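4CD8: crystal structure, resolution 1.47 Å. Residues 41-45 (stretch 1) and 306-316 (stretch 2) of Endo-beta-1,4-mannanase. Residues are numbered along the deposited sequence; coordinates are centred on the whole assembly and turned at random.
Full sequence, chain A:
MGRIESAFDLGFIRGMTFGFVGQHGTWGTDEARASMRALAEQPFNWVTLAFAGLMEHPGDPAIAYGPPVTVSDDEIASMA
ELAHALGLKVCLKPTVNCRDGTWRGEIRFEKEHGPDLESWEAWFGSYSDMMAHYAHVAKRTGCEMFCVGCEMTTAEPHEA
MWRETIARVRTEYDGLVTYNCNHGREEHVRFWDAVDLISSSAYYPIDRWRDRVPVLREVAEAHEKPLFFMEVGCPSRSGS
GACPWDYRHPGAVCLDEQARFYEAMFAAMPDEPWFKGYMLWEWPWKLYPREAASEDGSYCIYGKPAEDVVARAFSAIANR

Stretch 1, residues 41-45: EQPFN
Stretch 2 306-316: AEDVVARAFSA

Residues 41-45 form an irregular loop, with no regular helix or strand, that lies against one side of a helix spanning 306-316, which begins earlier and continues later in the chain. The helix is regular, with phi/psi near -60/-45 and i to i+4 hydrogen bonds such as F314 N to V310 O, 2.7 Å. In the short stretch, Q42 (-79/164), P43 (-80/60) and F44 (-115/139) make the contacts; a weak hydrogen bond from F44 N to Q42 O (2.8 Å) spans the proline in a tight turn. The register is set by P43 and S315, whose CA atoms are 6.3 Å apart. Together the stretches bury 291 Å², mostly through P43, F314, Q42 and E307.

The polar contact centres on Q42. Its CA-to-CB bond points sideways, but an m, m rotamer (chi3 -49°) brings the amide to the helix. Q42 NE2 donates to E307 OE2 at 2.8 Å, with a nearly straight N-H...O angle of 162°. E307 meets it with an extended side chain, t, t, and chi3 near -3°; its CA-to-CB bond is also sideways, and the length of the chain carries the carboxylate to the amide. Both carboxylate oxygens have hydrogen bonds elsewhere in the structure, which suits a charged group in a buried position. The other end of the Q42 amide is used through a water, which donates to Q42 OE1 (2.9 Å) and to E307 O (2.7 Å). Glutamine suits this place because one amide can give a hydrogen bond to the carboxylate while accepting another from the water.

The apolar contact is built from two phenylalanines, a valine and the proline. P43, with a C-gamma endo pucker, points toward the helix: its CG lies 4.1 Å from A311 CA and 4.1 Å from F314 CB. A311, whose CA-to-CB bond points sideways, offers its CA to the proline ring. P43 O also comes within 3.5 Å of F314 CD2. F44 (m, chi2 -31°) is buried; its CA-to-CB bond is sideways, but the ring reaches the helix, placing CE1 3.7 Å from F314 CE2 and 4.1 Å from V310 CG1. F314 (m, chi2 11°) and V310 (t) both point toward the short stretch. The two rings meet edge to edge, and V310 CG1 also lies at the edge of the F44 ring.

At the exposed margin, S315 (m) turns its hydroxyl back to its own helix, donating from OG to A311 O at 2.6 Å. Serine suits this margin because its hydroxyl, satisfied there, needs no partner across the contact. S315 OG also lies 4.1 Å from P43 CB.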

ATOM      1  N   GLU A  41     -17.863  -0.984  -7.468  1.00 19.33           N
ATOM      2  CA  GLU A  41     -18.984  -1.916  -7.382  1.00 26.04           C
ATOM      3  C   GLU A  41     -18.730  -3.141  -6.475  1.00 20.30           C
ATOM      4  O   GLU A  41     -19.662  -3.892  -6.165  1.00 23.05           O
ATOM      5  CB  GLU A  41     -19.400  -2.375  -8.767  1.00 27.36           C
ATOM      6  CG  GLU A  41     -19.929  -1.232  -9.639  1.00 26.53           C
ATOM      7  CD  GLU A  41     -20.415  -1.707 -10.992  1.00 44.94           C
ATOM      8  OE1 GLU A  41     -21.187  -2.660 -11.030  1.00 45.41           O
ATOM      9  OE2 GLU A  41     -20.017  -1.148 -12.013  1.00 49.94           O
ATOM     10  N   GLN A  42     -17.477  -3.319  -6.059  1.00 17.75           N
ATOM     11  CA  GLN A  42     -17.084  -4.354  -5.118  1.00 19.76           C
ATOM     12  C   GLN A  42     -17.459  -3.872  -3.731  1.00 19.23           C
ATOM     13  O   GLN A  42     -17.678  -2.671  -3.552  1.00 20.01           O
ATOM     14  CB  GLN A  42     -15.585  -4.546  -5.184  1.00 22.94           C
ATOM     15  CG  GLN A  42     -15.108  -5.015  -6.559  1.00 21.72           C
ATOM     16  CD  GLN A  42     -15.260  -6.502  -6.754  1.00 26.00           C
ATOM     17  OE1 GLN A  42     -14.854  -7.296  -5.901  1.00 30.44           O
ATOM     18  NE2 GLN A  42     -15.804  -6.899  -7.896  1.00 25.53           N
ATOM     19  N   PRO A  43     -17.485  -4.776  -2.757  1.00 18.35           N
ATOM     20  CA  PRO A  43     -17.864  -4.402  -1.361  1.00 20.22           C
ATOM     21  C   PRO A  43     -16.691  -3.753  -0.597  1.00 18.25           C
ATOM     22  O   PRO A  43     -16.255  -4.213   0.475  1.00 20.35           O
ATOM     23  CB  PRO A  43     -18.298  -5.740  -0.761  1.00 24.11           C
ATOM     24  CG  PRO A  43     -17.459  -6.756  -1.489  1.00 23.36           C
ATOM     25  CD  PRO A  43     -17.262  -6.230  -2.893  1.00 19.89           C
ATOM     26  N   PHE A  44     -16.225  -2.639  -1.152  1.00 17.50           N
ATOM     27  CA  PHE A  44     -15.090  -1.913  -0.607  1.00 18.64           C
ATOM     28  C   PHE A  44     -15.534  -0.557  -0.113  1.00 16.19           C
ATOM     29  O   PHE A  44     -16.344   0.104  -0.743  1.00 18.62           O
ATOM     30  CB  PHE A  44     -14.022  -1.680  -1.674  1.00 18.33           C
ATOM     31  CG  PHE A  44     -13.480  -2.921  -2.310  1.00 21.90           C
ATOM     32  CD1 PHE A  44     -13.386  -4.099  -1.621  1.00 21.01           C
ATOM     33  CD2 PHE A  44     -12.983  -2.864  -3.601  1.00 19.83           C
ATOM     34  CE1 PHE A  44     -12.869  -5.239  -2.204  1.00 21.76           C
ATOM     35  CE2 PHE A  44     -12.464  -3.996  -4.197  1.00 22.75           C
ATOM     36  CZ  PHE A  44     -12.397  -5.182  -3.492  1.00 16.78           C
ATOM     37  N   ASN A  45     -14.997  -0.168   1.032  1.00 16.41           N
ATOM     38  CA  ASN A  45     -15.198   1.175   1.511  1.00 15.54           C
ATOM     39  C   ASN A  45     -13.995   2.109   1.323  1.00 15.72           C
ATOM     40  O   ASN A  45     -14.123   3.322   1.506  1.00 16.10           O
ATOM     41  CB  ASN A  45     -15.710   1.131   2.948  1.00 17.81           C
ATOM     42  CG  ASN A  45     -14.756   0.457   3.913  1.00 16.96           C
ATOM     43  OD1 ASN A  45     -13.712  -0.072   3.557  1.00 18.66           O
ATOM     44  ND2 ASN A  45     -15.125   0.483   5.170  1.00 23.03           N
ATOM     45  N   ALA A 306     -11.394 -15.780  -5.861  1.00 25.32           N
ATOM     46  CA  ALA A 306     -11.086 -14.897  -4.713  1.00 23.64           C
ATOM     47  C   ALA A 306     -12.022 -13.712  -4.607  1.00 22.70           C
ATOM     48  O   ALA A 306     -12.262 -13.192  -3.470  1.00 25.53           O
ATOM     49  CB  ALA A 306      -9.661 -14.400  -4.772  1.00 20.65           C
ATOM     50  N   GLU A 307     -12.560 -13.249  -5.732  1.00 22.57           N
ATOM     51  CA  GLU A 307     -13.538 -12.135  -5.675  1.00 24.77           C
ATOM     52  C   GLU A 307     -14.714 -12.520  -4.784  1.00 21.98           C
ATOM     53  O   GLU A 307     -15.168 -11.693  -3.935  1.00 26.57           O
ATOM     54  CB  GLU A 307     -14.020 -11.730  -7.083  1.00 22.40           C
ATOM     55  CG  GLU A 307     -15.122 -10.678  -7.070  1.00 20.41           C
ATOM     56  CD  GLU A 307     -15.655 -10.330  -8.453  1.00 27.13           C
ATOM     57  OE1 GLU A 307     -15.137 -10.860  -9.436  1.00 31.00           O
ATOM     58  OE2 GLU A 307     -16.615  -9.527  -8.558  1.00 28.93           O
ATOM     59  N   ASP A 308     -15.217 -13.745  -4.950  1.00 23.27           N
ATOM     60  CA  ASP A 308     -16.312 -14.257  -4.127  1.00 28.23           C
ATOM     61  C   ASP A 308     -15.877 -14.529  -2.691  1.00 23.70           C
ATOM     62  O   ASP A 308     -16.686 -14.321  -1.751  1.00 31.50           O
ATOM     63  CB  ASP A 308     -16.893 -15.550  -4.719  1.00 29.34           C
ATOM     64  CG  ASP A 308     -17.381 -15.363  -6.135  1.00 34.68           C
ATOM     65  OD1 ASP A 308     -17.986 -14.308  -6.432  1.00 36.42           O
ATOM     66  OD2 ASP A 308     -17.130 -16.263  -6.950  1.00 50.82           O
ATOM     67  N   VAL A 309     -14.655 -15.036  -2.496  1.00 25.38           N
ATOM     68  CA  VAL A 309     -14.150 -15.244  -1.113  1.00 25.71           C
ATOM     69  C   VAL A 309     -14.142 -13.908  -0.377  1.00 27.48           C
ATOM     70  O   VAL A 309     -14.641 -13.793   0.772  1.00 26.78           O
ATOM     71  CB  VAL A 309     -12.740 -15.873  -1.072  1.00 24.73           C
ATOM     72  CG1 VAL A 309     -12.246 -16.030   0.358  1.00 27.05           C
ATOM     73  CG2 VAL A 309     -12.756 -17.237  -1.756  1.00 25.26           C
ATOM     74  N   VAL A 310     -13.584 -12.905  -1.043  1.00 22.22           N
ATOM     75  CA  VAL A 310     -13.575 -11.553  -0.498  1.00 23.06           C
ATOM     76  C   VAL A 310     -14.981 -10.991  -0.266  1.00 22.09           C
ATOM     77  O   VAL A 310     -15.259 -10.350   0.795  1.00 26.67           O
ATOM     78  CB  VAL A 310     -12.743 -10.610  -1.394  1.00 21.57           C
ATOM     79  CG1 VAL A 310     -12.938  -9.151  -1.002  1.00 22.25           C
ATOM     80  CG2 VAL A 310     -11.274 -11.007  -1.329  1.00 19.35           C
ATOM     81  N   ALA A 311     -15.871 -11.216  -1.222  1.00 26.10           N
ATOM     82  CA  ALA A 311     -17.257 -10.794  -1.091  1.00 30.51           C
ATOM     83  C   ALA A 311     -17.901 -11.412   0.147  1.00 32.96           C
ATOM     84  O   ALA A 311     -18.505 -10.691   0.963  1.00 32.42           O
ATOM     85  CB  ALA A 311     -18.037 -11.152  -2.343  1.00 32.68           C
ATOM     86  N   ARG A 312     -17.758 -12.725   0.306  1.00 35.55           N
ATOM     87  CA  ARG A 312     -18.345 -13.424   1.450  1.00 39.16           C
ATOM     88  C   ARG A 312     -17.806 -12.855   2.775  1.00 52.00           C
ATOM     89  O   ARG A 312     -18.594 -12.638   3.738  1.00 50.04           O
ATOM     90  CB  ARG A 312     -18.111 -14.946   1.343  1.00 42.78           C
ATOM     91  N   ALA A 313     -16.477 -12.590   2.823  1.00 25.23           N
ATOM     92  CA  ALA A 313     -15.892 -12.031   4.047  1.00 33.85           C
ATOM     93  C   ALA A 313     -16.318 -10.561   4.279  1.00 28.70           C
ATOM     94  O   ALA A 313     -16.788 -10.200   5.386  1.00 39.20           O
ATOM     95  CB  ALA A 313     -14.379 -12.172   4.026  1.00 27.92           C
ATOM     96  N   PHE A 314     -16.224  -9.728   3.239  1.00 29.51           N
ATOM     97  CA  PHE A 314     -16.461  -8.272   3.387  1.00 22.06           C
ATOM     98  C   PHE A 314     -17.922  -7.871   3.572  1.00 30.60           C
ATOM     99  O   PHE A 314     -18.205  -6.907   4.312  1.00 31.57           O
ATOM    100  CB  PHE A 314     -15.882  -7.497   2.191  1.00 26.63           C
ATOM    101  CG  PHE A 314     -14.377  -7.302   2.247  1.00 24.75           C
ATOM    102  CD1 PHE A 314     -13.572  -7.983   3.170  1.00 24.06           C
ATOM    103  CD2 PHE A 314     -13.746  -6.484   1.315  1.00 27.52           C
ATOM    104  CE1 PHE A 314     -12.195  -7.821   3.164  1.00 25.06           C
ATOM    105  CE2 PHE A 314     -12.370  -6.326   1.320  1.00 28.49           C
ATOM    106  CZ  PHE A 314     -11.595  -6.992   2.242  1.00 24.90           C
ATOM    107  N   SER A 315     -18.840  -8.588   2.950  1.00 30.22           N
ATOM    108  CA  SER A 315     -20.251  -8.206   3.024  1.00 45.91           C
ATOM    109  C   SER A 315     -20.772  -8.493   4.437  1.00 56.76           C
ATOM    110  O   SER A 315     -21.544  -7.713   5.034  1.00 55.41           O
ATOM    111  CB  SER A 315     -21.039  -8.972   1.967  1.00 47.68           C
ATOM    112  OG  SER A 315     -20.362  -8.911   0.717  1.00 50.71           O
ATOM    113  N   ALA A 316     -20.305  -9.624   4.957  1.00 47.64           N
ATOM    114  CA  ALA A 316     -20.572 -10.056   6.327  1.00 39.95           C
ATOM    115  C   ALA A 316     -19.875  -9.161   7.407  1.00 35.82           C
ATOM    116  O   ALA A 316     -20.443  -8.911   8.512  1.00 76.87           O
ATOM    117  CB  ALA A 316     -20.136 -11.512   6.428  1.00 18.23           C
TER
HETATM  118  O   HOH W   1     -15.846  -9.105  -3.924  1.00 32.80           O